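Local coordinates for protein glutamine cyclotransferase (Tannerella forsythia, PDB 6QRO) that probably converts N-terminal glutamine of peptides and proteins to pyroglutamate, acting as a zinc-dependent, type II glutaminyl cyclase, at residues A[100-105]-A[199-204]; A[235-240]-A[306-311]; A[39-44]-A[59-64]; A[217-222]-A[252-257]. One frame throughout, in Å; residues are numbered along the deposited sequence.

Interaction 1: A[100-105]-A[199-204]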
# COMPACT_ATOMS: atom_id res chain seq x y z
N LYS A 100 10.69 -8.81 -19.04
CA LYS A 100 9.74 -9.92 -18.88
C LYS A 100 8.33 -9.42 -19.16
O LYS A 100 7.88 -8.44 -18.56
CB LYS A 100 9.78 -10.48 -17.46
CG LYS A 100 11.10 -11.00 -16.89
CD LYS A 100 11.32 -12.48 -17.14
CE LYS A 100 12.55 -12.98 -16.39
NZ LYS A 100 12.57 -14.46 -16.19
N SER A 101 7.62 -10.10 -20.06
CA SER A 101 6.27 -9.67 -20.40
C SER A 101 5.20 -10.19 -19.44
O SER A 101 4.12 -9.59 -19.35
CB SER A 101 5.92 -10.04 -21.85
OG SER A 101 6.24 -11.38 -22.16
N ARG A 102 5.45 -11.28 -18.72
CA ARG A 102 4.51 -11.78 -17.71
C ARG A 102 4.83 -11.14 -16.37
O ARG A 102 5.91 -11.35 -15.82
CB ARG A 102 4.60 -13.31 -17.64
CG ARG A 102 4.02 -13.99 -18.90
CD ARG A 102 4.21 -15.49 -18.88
NE ARG A 102 4.15 -16.05 -17.53
CZ ARG A 102 3.02 -16.41 -16.93
NH1 ARG A 102 3.04 -16.90 -15.70
NH2 ARG A 102 1.86 -16.24 -17.56
N ARG A 103 3.90 -10.33 -15.86
CA ARG A 103 4.19 -9.45 -14.74
C ARG A 103 3.07 -9.49 -13.70
O ARG A 103 1.90 -9.66 -14.04
CB ARG A 103 4.39 -7.99 -15.20
CG ARG A 103 5.25 -7.88 -16.45
CD ARG A 103 5.71 -6.45 -16.70
NE ARG A 103 6.49 -6.01 -15.55
CZ ARG A 103 7.71 -6.47 -15.26
NH1 ARG A 103 8.33 -6.03 -14.18
NH2 ARG A 103 8.28 -7.39 -16.02
N VAL A 104 3.47 -9.24 -12.45
CA VAL A 104 2.55 -9.08 -11.33
C VAL A 104 2.76 -7.70 -10.72
O VAL A 104 3.90 -7.25 -10.57
CB VAL A 104 2.73 -10.20 -10.28
CG1 VAL A 104 2.10 -9.83 -8.94
CG2 VAL A 104 2.11 -11.49 -10.78
N LEU A 105 1.65 -7.03 -10.40
CA LEU A 105 1.65 -5.72 -9.77
C LEU A 105 1.58 -5.84 -8.25
O LEU A 105 0.67 -6.49 -7.72
CB LEU A 105 0.47 -4.92 -10.31
CG LEU A 105 0.11 -3.57 -9.73
CD1 LEU A 105 1.25 -2.60 -9.98
CD2 LEU A 105 -1.19 -3.08 -10.37
N LYS A 199 0.44 -4.05 -18.40
CA LYS A 199 -0.34 -5.24 -18.12
C LYS A 199 0.27 -6.03 -16.98
O LYS A 199 1.49 -6.16 -16.88
CB LYS A 199 -0.45 -6.13 -19.36
CG LYS A 199 -1.18 -5.51 -20.53
CD LYS A 199 -2.58 -5.03 -20.16
CE LYS A 199 -3.36 -4.58 -21.40
NZ LYS A 199 -2.57 -3.62 -22.23
N ALA A 200 -0.59 -6.54 -16.11
CA ALA A 200 -0.18 -7.40 -15.02
C ALA A 200 -1.10 -8.62 -15.03
O ALA A 200 -2.27 -8.53 -15.40
CB ALA A 200 -0.24 -6.69 -13.66
N GLU A 201 -0.54 -9.77 -14.64
CA GLU A 201 -1.37 -10.97 -14.52
C GLU A 201 -2.46 -10.75 -13.49
O GLU A 201 -3.64 -11.01 -13.74
CB GLU A 201 -0.50 -12.17 -14.11
CG GLU A 201 0.76 -12.31 -14.92
CD GLU A 201 1.30 -13.71 -14.97
OE1 GLU A 201 1.38 -14.39 -13.91
OE2 GLU A 201 1.64 -14.12 -16.09
N PHE A 202 -2.06 -10.26 -12.33
CA PHE A 202 -2.95 -9.82 -11.26
C PHE A 202 -2.15 -8.85 -10.41
O PHE A 202 -0.94 -8.69 -10.58
CB PHE A 202 -3.50 -11.01 -10.46
CG PHE A 202 -2.44 -11.85 -9.79
CD1 PHE A 202 -1.72 -12.80 -10.52
CD2 PHE A 202 -2.18 -11.73 -8.43
CE1 PHE A 202 -0.77 -13.58 -9.92
CE2 PHE A 202 -1.22 -12.52 -7.82
CZ PHE A 202 -0.51 -13.45 -8.57
N GLY A 203 -2.84 -8.21 -9.47
CA GLY A 203 -2.22 -7.22 -8.62
C GLY A 203 -2.54 -7.49 -7.16
O GLY A 203 -3.59 -8.02 -6.82
N ILE A 204 -1.58 -7.15 -6.31
CA ILE A 204 -1.71 -7.33 -4.87
C ILE A 204 -1.41 -5.99 -4.21
O ILE A 204 -0.29 -5.48 -4.32
CB ILE A 204 -0.77 -8.42 -4.33
CG1 ILE A 204 -1.05 -9.76 -5.00
CG2 ILE A 204 -0.89 -8.53 -2.82
CD1 ILE A 204 -0.14 -10.88 -4.52
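Leu105 and Gly203 pair in parallel, and the backbone bonds around them illustrate how neighbouring strands of an alpha/beta sheet are zipped together. Leu105 N donates to Phe202 O at 3.1 Å, while Leu105 O accepts from Ile204 N at 2.7 Å, so one residue holds the two that flank its partner. Just before this bridge, Arg103 O accepts from Glu201 N. CA-H...O contacts accompany these bonds, among them Gly203 CA to Leu105 O at 3.1 Å.

Apolar packing lies beside the backbone. Phe202 CG sits between its backbone N and carbonyl carbon (chi1 60°), and from this setting the ring turns one face to Val104 CG2, a CH-pi contact 4.1 Å from the centroid. Leu105 CB meets Ala200 CB at 3.9 Å.

The charged contact is peripheral. Glu201 OE2 is modelled over one face of the Arg102 guanidinium, but too close to it, so this salt bridge is doubtful.

Strand 103-109 is flanked by 203-207 and 157-163; the Arg103 guanidinium bonds to Phe96 O and forms a salt bridge with Asp159 of strand 157-163. Beyond 203-207 comes strand 269-273, and helix 227-239 packs on Phe202 and Ile204.

Interaction 2: A[235-240]-A[306-311]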
# COMPACT_ATOMS: atom_id res chain seq x y z
N THR A 235 -4.84 -19.23 0.50
CA THR A 235 -4.42 -20.62 0.60
C THR A 235 -2.95 -20.71 0.98
O THR A 235 -2.58 -21.40 1.94
CB THR A 235 -4.69 -21.33 -0.73
OG1 THR A 235 -6.08 -21.24 -1.04
CG2 THR A 235 -4.28 -22.79 -0.67
N ALA A 236 -2.10 -19.99 0.24
CA ALA A 236 -0.67 -19.95 0.53
C ALA A 236 -0.42 -19.46 1.94
O ALA A 236 0.52 -19.92 2.60
CB ALA A 236 0.04 -19.06 -0.49
N ALA A 237 -1.20 -18.48 2.41
CA ALA A 237 -0.99 -17.99 3.77
C ALA A 237 -1.25 -19.09 4.79
O ALA A 237 -0.48 -19.26 5.75
CB ALA A 237 -1.88 -16.78 4.05
N ARG A 238 -2.32 -19.86 4.61
CA ARG A 238 -2.58 -20.92 5.58
C ARG A 238 -1.55 -22.04 5.44
O ARG A 238 -1.08 -22.58 6.45
CB ARG A 238 -4.04 -21.39 5.44
CG ARG A 238 -4.47 -22.53 6.38
CD ARG A 238 -5.98 -22.47 6.75
NE ARG A 238 -6.37 -21.28 7.54
CZ ARG A 238 -7.11 -20.25 7.10
NH1 ARG A 238 -7.56 -20.22 5.85
NH2 ARG A 238 -7.40 -19.22 7.91
N GLU A 239 -1.15 -22.36 4.20
CA GLU A 239 -0.09 -23.35 4.00
C GLU A 239 1.19 -22.98 4.73
O GLU A 239 1.91 -23.87 5.20
CB GLU A 239 0.20 -23.53 2.51
CG GLU A 239 -0.82 -24.37 1.76
CD GLU A 239 -0.44 -24.54 0.31
OE1 GLU A 239 0.55 -23.90 -0.12
OE2 GLU A 239 -1.12 -25.31 -0.42
N LEU A 240 1.51 -21.69 4.82
CA LEU A 240 2.71 -21.27 5.53
C LEU A 240 2.49 -21.17 7.03
O LEU A 240 3.46 -20.92 7.76
CB LEU A 240 3.21 -19.92 5.01
CG LEU A 240 3.61 -19.82 3.55
CD1 LEU A 240 3.74 -18.36 3.19
CD2 LEU A 240 4.92 -20.55 3.30
N GLY A 306 4.84 -10.64 4.44
CA GLY A 306 5.99 -10.72 3.56
C GLY A 306 6.28 -12.15 3.11
O GLY A 306 6.53 -12.40 1.92
N GLU A 307 6.27 -13.08 4.05
CA GLU A 307 6.49 -14.49 3.72
C GLU A 307 5.44 -15.00 2.73
O GLU A 307 5.77 -15.73 1.79
CB GLU A 307 6.43 -15.33 4.99
CG GLU A 307 7.59 -15.14 5.96
CD GLU A 307 8.83 -15.94 5.57
OE1 GLU A 307 8.72 -16.80 4.67
OE2 GLU A 307 9.90 -15.72 6.17
N THR A 308 4.18 -14.59 2.90
CA THR A 308 3.11 -15.08 2.04
C THR A 308 3.27 -14.62 0.60
O THR A 308 3.18 -15.42 -0.34
CB THR A 308 1.75 -14.66 2.60
OG1 THR A 308 1.58 -15.21 3.90
CG2 THR A 308 0.64 -15.17 1.71
N ILE A 309 3.50 -13.33 0.40
CA ILE A 309 3.63 -12.79 -0.95
C ILE A 309 4.88 -13.33 -1.65
O ILE A 309 4.85 -13.66 -2.84
CB ILE A 309 3.59 -11.26 -0.88
CG1 ILE A 309 2.25 -10.85 -0.29
CG2 ILE A 309 3.80 -10.64 -2.27
CD1 ILE A 309 2.15 -9.42 0.00
N LEU A 310 5.99 -13.41 -0.93
CA LEU A 310 7.20 -14.00 -1.50
C LEU A 310 6.95 -15.43 -1.97
O LEU A 310 7.46 -15.84 -3.02
CB LEU A 310 8.34 -13.93 -0.48
CG LEU A 310 8.97 -12.53 -0.40
CD1 LEU A 310 10.14 -12.56 0.53
CD2 LEU A 310 9.40 -12.05 -1.78
N ASN A 311 6.21 -16.21 -1.19
CA ASN A 311 5.88 -17.57 -1.60
C ASN A 311 5.07 -17.60 -2.90
O ASN A 311 5.38 -18.37 -3.82
CB ASN A 311 5.12 -18.26 -0.46
CG ASN A 311 4.85 -19.73 -0.73
OD1 ASN A 311 5.63 -20.60 -0.33
ND2 ASN A 311 3.75 -20.02 -1.42
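Ala237 and Thr308 mark the closest backbone approach of the two helix segments, their CA atoms 5.3 Å apart. The axes of helix segments 235-239 and 306-311 come within 9.0 Å and cross steeply, with 119° between their N-to-C directions. The pair illustrates how such a crossing confines the contact to a short patch rather than a long shared seam.

At its centre, Ala237 CB meets both branches of Thr308, 3.8 Å from CG2 and as far from OG1. The threonine OG1 takes the position beside its backbone N (chi1 -61°), where it bonds to Ala304 O within its own helix. Phe246 packs against both Ala237 and Thr308. Leu240 buries more surface here than any other residue: CD1 presses on the opposing backbone, 3.5 Å from Thr308 CA and 3.6 Å from Glu307 O. Its other methyl, CD2, lies 3.7 Å from Asn311 OD1, the leucine and asparagine lying side by side and pointing opposite ways. The amide of Asn311 spans the remaining patch, with ND2 approaching Ala236 CB at 3.9 Å.

The polar side-chain atoms here meet carbon across the interface. The buried threonine hydroxyl is satisfied one turn back in its own helix, and the two helices are therefore joined by shape and dispersion rather than by polar bonds between them.

Interaction 3: A[39-44]-A[59-64]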
# COMPACT_ATOMS: atom_id res chain seq x y z
N GLU A 39 10.41 2.48 9.55
CA GLU A 39 10.96 3.46 10.48
C GLU A 39 11.65 4.59 9.72
O GLU A 39 11.58 5.75 10.13
CB GLU A 39 11.95 2.77 11.42
CG GLU A 39 12.35 3.49 12.73
CD GLU A 39 13.42 4.56 12.58
OE1 GLU A 39 14.18 4.57 11.59
OE2 GLU A 39 13.50 5.40 13.48
N ARG A 40 12.30 4.25 8.60
CA ARG A 40 13.03 5.27 7.85
C ARG A 40 12.07 6.27 7.23
O ARG A 40 12.31 7.47 7.28
CB ARG A 40 13.90 4.63 6.76
CG ARG A 40 15.13 3.85 7.27
CD ARG A 40 16.32 4.74 7.64
NE ARG A 40 16.58 5.83 6.70
CZ ARG A 40 17.54 5.81 5.77
NH1 ARG A 40 17.74 6.86 4.97
NH2 ARG A 40 18.32 4.74 5.63
N GLN A 41 10.98 5.78 6.63
CA GLN A 41 9.97 6.66 6.05
C GLN A 41 9.38 7.59 7.11
O GLN A 41 9.42 8.81 6.98
CB GLN A 41 8.86 5.82 5.43
CG GLN A 41 9.28 4.92 4.29
CD GLN A 41 8.17 3.95 3.91
OE1 GLN A 41 7.14 4.36 3.38
NE2 GLN A 41 8.38 2.65 4.18
N VAL A 42 8.83 7.01 8.18
CA VAL A 42 8.19 7.77 9.25
C VAL A 42 9.19 8.73 9.89
O VAL A 42 8.80 9.78 10.41
CB VAL A 42 7.56 6.80 10.29
CG1 VAL A 42 7.06 7.54 11.53
CG2 VAL A 42 6.44 6.01 9.69
N ALA A 43 10.49 8.39 9.88
CA ALA A 43 11.50 9.25 10.48
C ALA A 43 11.67 10.56 9.73
O ALA A 43 12.21 11.52 10.30
CB ALA A 43 12.86 8.53 10.54
N PHE A 44 11.21 10.63 8.48
CA PHE A 44 11.20 11.89 7.75
C PHE A 44 10.21 12.90 8.33
O PHE A 44 10.30 14.08 8.01
CB PHE A 44 10.86 11.65 6.27
CG PHE A 44 11.99 11.04 5.48
CD1 PHE A 44 13.13 11.77 5.20
CD2 PHE A 44 11.89 9.74 5.01
CE1 PHE A 44 14.16 11.21 4.46
CE2 PHE A 44 12.93 9.17 4.26
CZ PHE A 44 14.06 9.91 3.99
N ASP A 59 12.53 10.74 -2.81
CA ASP A 59 13.88 10.34 -3.22
C ASP A 59 14.27 9.04 -2.57
O ASP A 59 14.83 8.15 -3.22
CB ASP A 59 14.93 11.41 -2.89
CG ASP A 59 14.94 12.54 -3.87
OD1 ASP A 59 14.45 12.37 -4.99
OD2 ASP A 59 15.49 13.61 -3.54
N TYR A 60 13.96 8.89 -1.29
CA TYR A 60 14.39 7.72 -0.55
C TYR A 60 13.75 6.46 -1.12
O TYR A 60 14.44 5.46 -1.38
CB TYR A 60 14.06 7.91 0.93
CG TYR A 60 14.30 6.69 1.73
CD1 TYR A 60 15.60 6.27 2.00
CD2 TYR A 60 13.25 5.95 2.24
CE1 TYR A 60 15.84 5.14 2.74
CE2 TYR A 60 13.48 4.82 2.99
CZ TYR A 60 14.77 4.42 3.23
OH TYR A 60 15.01 3.30 3.97
N LEU A 61 12.44 6.50 -1.36
CA LEU A 61 11.74 5.32 -1.86
C LEU A 61 12.23 4.92 -3.25
O LEU A 61 12.57 3.76 -3.49
CB LEU A 61 10.24 5.60 -1.90
CG LEU A 61 9.63 5.76 -0.51
CD1 LEU A 61 8.15 6.07 -0.67
CD2 LEU A 61 9.85 4.47 0.25
N ALA A 62 12.29 5.87 -4.19
CA ALA A 62 12.77 5.56 -5.53
C ALA A 62 14.22 5.11 -5.53
O ALA A 62 14.60 4.17 -6.25
CB ALA A 62 12.57 6.77 -6.43
N GLY A 63 15.06 5.76 -4.72
CA GLY A 63 16.46 5.37 -4.65
C GLY A 63 16.64 3.93 -4.22
O GLY A 63 17.43 3.19 -4.81
N GLU A 64 15.86 3.50 -3.22
CA GLU A 64 15.94 2.12 -2.74
C GLU A 64 15.50 1.13 -3.80
O GLU A 64 16.06 0.04 -3.90
CB GLU A 64 15.11 1.93 -1.47
CG GLU A 64 15.77 2.54 -0.25
CD GLU A 64 17.12 1.90 0.04
OE1 GLU A 64 17.20 0.68 0.24
OE2 GLU A 64 18.12 2.64 0.04
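Tyr60 meets Arg40 and Phe44 across a pair of helices, a worked case of one aromatic side chain bridging two helix segments whose axes stay 11.1 Å apart. Its CG is anti to the backbone N (chi1 173°), and the ring runs toward Arg40, where Tyr60 OH comes 3.3 Å from Arg40 CB. The arginine, bent at chi2 and chi3, folds back so that one guanidinium face lies over Tyr60 CE1, with NH1 3.4 Å from that atom and the two planes 40° apart; Arg40 also touches a crystal neighbour, which may influence this pose. Near the ring's root, Phe44 CZ touches Tyr60 CB at 3.7 Å; the two rings are inclined at 59°.

Gln41 CG lies at the edge of the tyrosine ring, and Gln41 CD packs 4.1 Å from Leu61 CD2. Further out, Glu64 CG covers part of one Tyr60 face. Gln41 NE2 is anchored on Tyr37 O.

The contact is mixed: Leu61 and the aliphatic part of Gln41 pack on helix 132-151, at Val139, whereas the arginine charge lies on the solvent side. Arg40 NH2 is 6.0 Å from Glu64 OE2, which already forms a salt bridge with Arg67, so any attraction to Arg40 is probably weak.

Interaction 4: A[217-222]-A[252-257]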
# COMPACT_ATOMS: atom_id res chain seq x y z
N TYR A 217 -9.22 -9.85 6.56
CA TYR A 217 -10.35 -10.55 5.98
C TYR A 217 -10.35 -10.36 4.48
O TYR A 217 -9.67 -9.48 3.94
CB TYR A 217 -11.67 -10.04 6.56
CG TYR A 217 -11.94 -10.37 8.01
CD1 TYR A 217 -11.09 -9.94 9.03
CD2 TYR A 217 -13.08 -11.07 8.37
CE1 TYR A 217 -11.37 -10.22 10.35
CE2 TYR A 217 -13.37 -11.35 9.68
CZ TYR A 217 -12.51 -10.93 10.66
OH TYR A 217 -12.81 -11.24 11.97
N LYS A 218 -11.13 -11.20 3.79
CA LYS A 218 -11.25 -11.10 2.34
C LYS A 218 -12.15 -9.92 2.03
O LYS A 218 -13.32 -9.91 2.40
CB LYS A 218 -11.83 -12.38 1.75
CG LYS A 218 -11.10 -13.66 2.17
CD LYS A 218 -11.75 -14.90 1.53
CE LYS A 218 -10.85 -16.13 1.59
NZ LYS A 218 -11.56 -17.40 1.23
N GLU A 219 -11.58 -8.90 1.38
CA GLU A 219 -12.28 -7.67 1.09
C GLU A 219 -13.22 -7.86 -0.10
O GLU A 219 -12.90 -8.58 -1.05
CB GLU A 219 -11.23 -6.58 0.81
CG GLU A 219 -11.72 -5.16 0.74
CD GLU A 219 -12.15 -4.81 -0.65
OE1 GLU A 219 -13.10 -4.02 -0.80
OE2 GLU A 219 -11.54 -5.35 -1.61
N SER A 220 -14.40 -7.22 -0.04
CA SER A 220 -15.49 -7.58 -0.96
C SER A 220 -15.16 -7.22 -2.41
O SER A 220 -15.44 -7.99 -3.33
CB SER A 220 -16.80 -6.92 -0.51
OG SER A 220 -16.91 -5.59 -0.96
N THR A 221 -14.64 -6.01 -2.64
CA THR A 221 -14.22 -5.64 -3.98
C THR A 221 -13.17 -6.62 -4.52
O THR A 221 -13.16 -6.93 -5.71
CB THR A 221 -13.69 -4.21 -3.97
OG1 THR A 221 -14.70 -3.33 -3.46
CG2 THR A 221 -13.29 -3.76 -5.35
N SER A 222 -12.27 -7.11 -3.64
CA SER A 222 -11.25 -8.07 -4.07
C SER A 222 -11.87 -9.40 -4.49
O SER A 222 -11.48 -9.96 -5.52
CB SER A 222 -10.24 -8.32 -2.95
OG SER A 222 -9.59 -7.14 -2.56
N GLY A 252 -14.98 -5.98 4.89
CA GLY A 252 -15.75 -4.88 4.37
C GLY A 252 -15.58 -4.67 2.89
O GLY A 252 -14.76 -5.31 2.23
N ALA A 253 -16.43 -3.80 2.34
CA ALA A 253 -16.22 -3.25 1.01
C ALA A 253 -15.42 -1.99 1.24
O ALA A 253 -15.84 -1.11 2.02
CB ALA A 253 -17.55 -2.95 0.31
N ILE A 254 -14.27 -1.87 0.58
CA ILE A 254 -13.29 -0.85 0.94
C ILE A 254 -12.91 -0.02 -0.26
O ILE A 254 -12.57 -0.57 -1.32
CB ILE A 254 -12.04 -1.47 1.61
CG1 ILE A 254 -12.46 -2.29 2.82
CG2 ILE A 254 -11.08 -0.38 2.05
CD1 ILE A 254 -12.97 -1.45 3.96
N VAL A 255 -13.01 1.30 -0.12
CA VAL A 255 -12.42 2.22 -1.09
C VAL A 255 -10.90 2.21 -0.92
O VAL A 255 -10.39 2.54 0.16
CB VAL A 255 -13.00 3.63 -0.90
CG1 VAL A 255 -12.25 4.66 -1.76
CG2 VAL A 255 -14.50 3.62 -1.19
N ASP A 256 -10.18 1.74 -1.94
CA ASP A 256 -8.73 1.72 -1.86
C ASP A 256 -8.12 1.75 -3.25
O ASP A 256 -8.82 1.64 -4.25
CB ASP A 256 -8.20 0.51 -1.08
CG ASP A 256 -6.99 0.84 -0.26
OD1 ASP A 256 -6.28 1.81 -0.60
OD2 ASP A 256 -6.75 0.14 0.74
N ASP A 257 -6.78 1.86 -3.28
CA ASP A 257 -6.07 1.99 -4.55
C ASP A 257 -6.39 0.86 -5.51
O ASP A 257 -6.38 1.06 -6.72
CB ASP A 257 -4.56 2.08 -4.30
CG ASP A 257 -4.14 3.39 -3.67
OD1 ASP A 257 -4.60 4.44 -4.16
OD2 ASP A 257 -3.36 3.40 -2.69
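Glu219 and Ile254 cross at a slant, and their arrangement exemplifies how a helix-capping carboxylate can also hold a neighbouring loop. The glutamate leaves its backbone with CG anti to N (chi1 -169°), then turns at chi2 (-88°), which places CD back beside the start of helix 220-225. CG faces the loop: Glu219 CG packs 3.6 Å from Ile254 CG1 and 3.4 Å from Gly252 O.

The two carboxylate oxygens divide their work. OE1 takes the Ile254 N-H at 2.8 Å, met on its anti side and 18° out of the carboxylate plane, and is joined by weak bonds from Thr221 N and OG1. OE2 serves Ser222 twice: the backbone N approaches at 2.8 Å from above the plane, whereas Ser222 OG, also 2.8 Å away, arrives nearly in line with the C-O bond. His258 NE2 is a further partner of OE2, and Ser222 OG is itself hydrogen-bonded to Asp271 N, so the cap is linked to strand 269-273.

A backbone bond joins Ser220 N to Gly252 O at 3.0 Å.

Glu219 is thus an N-cap residue whose buried carboxylate is densely bonded. The helix N terminus and the converging donors would be expected to favour its ionised form. The loop lies in the neighbourhood of the metal, with the Ile254 side chain about 9 Å from the bound zinc ion; one acid thus bonds to both a helix start and this loop.

From the N terminus, interaction 3 closes first, a short loop of 14 residues that pairs helix 31-43 with helix 52-67 on the flank of helix 132-151. Interaction 1 follows in series and closes a far longer loop of 93 residues, joining strands 103-109 and 203-207 as neighbours in the sheet. Interactions 4 and 2 then cross: 217-222 and 235-240 come first, followed by their partners 252-257 and 306-311 in the same order. Interaction 4 ties the start of helix 220-225 to a loop near the zinc, and interaction 2 sets helix 227-239 on C-terminal helix 299-314. Interactions 1 and 2 touch directly, through Ile204 CG2 and Ile309 CD1, 4.2 Å apart.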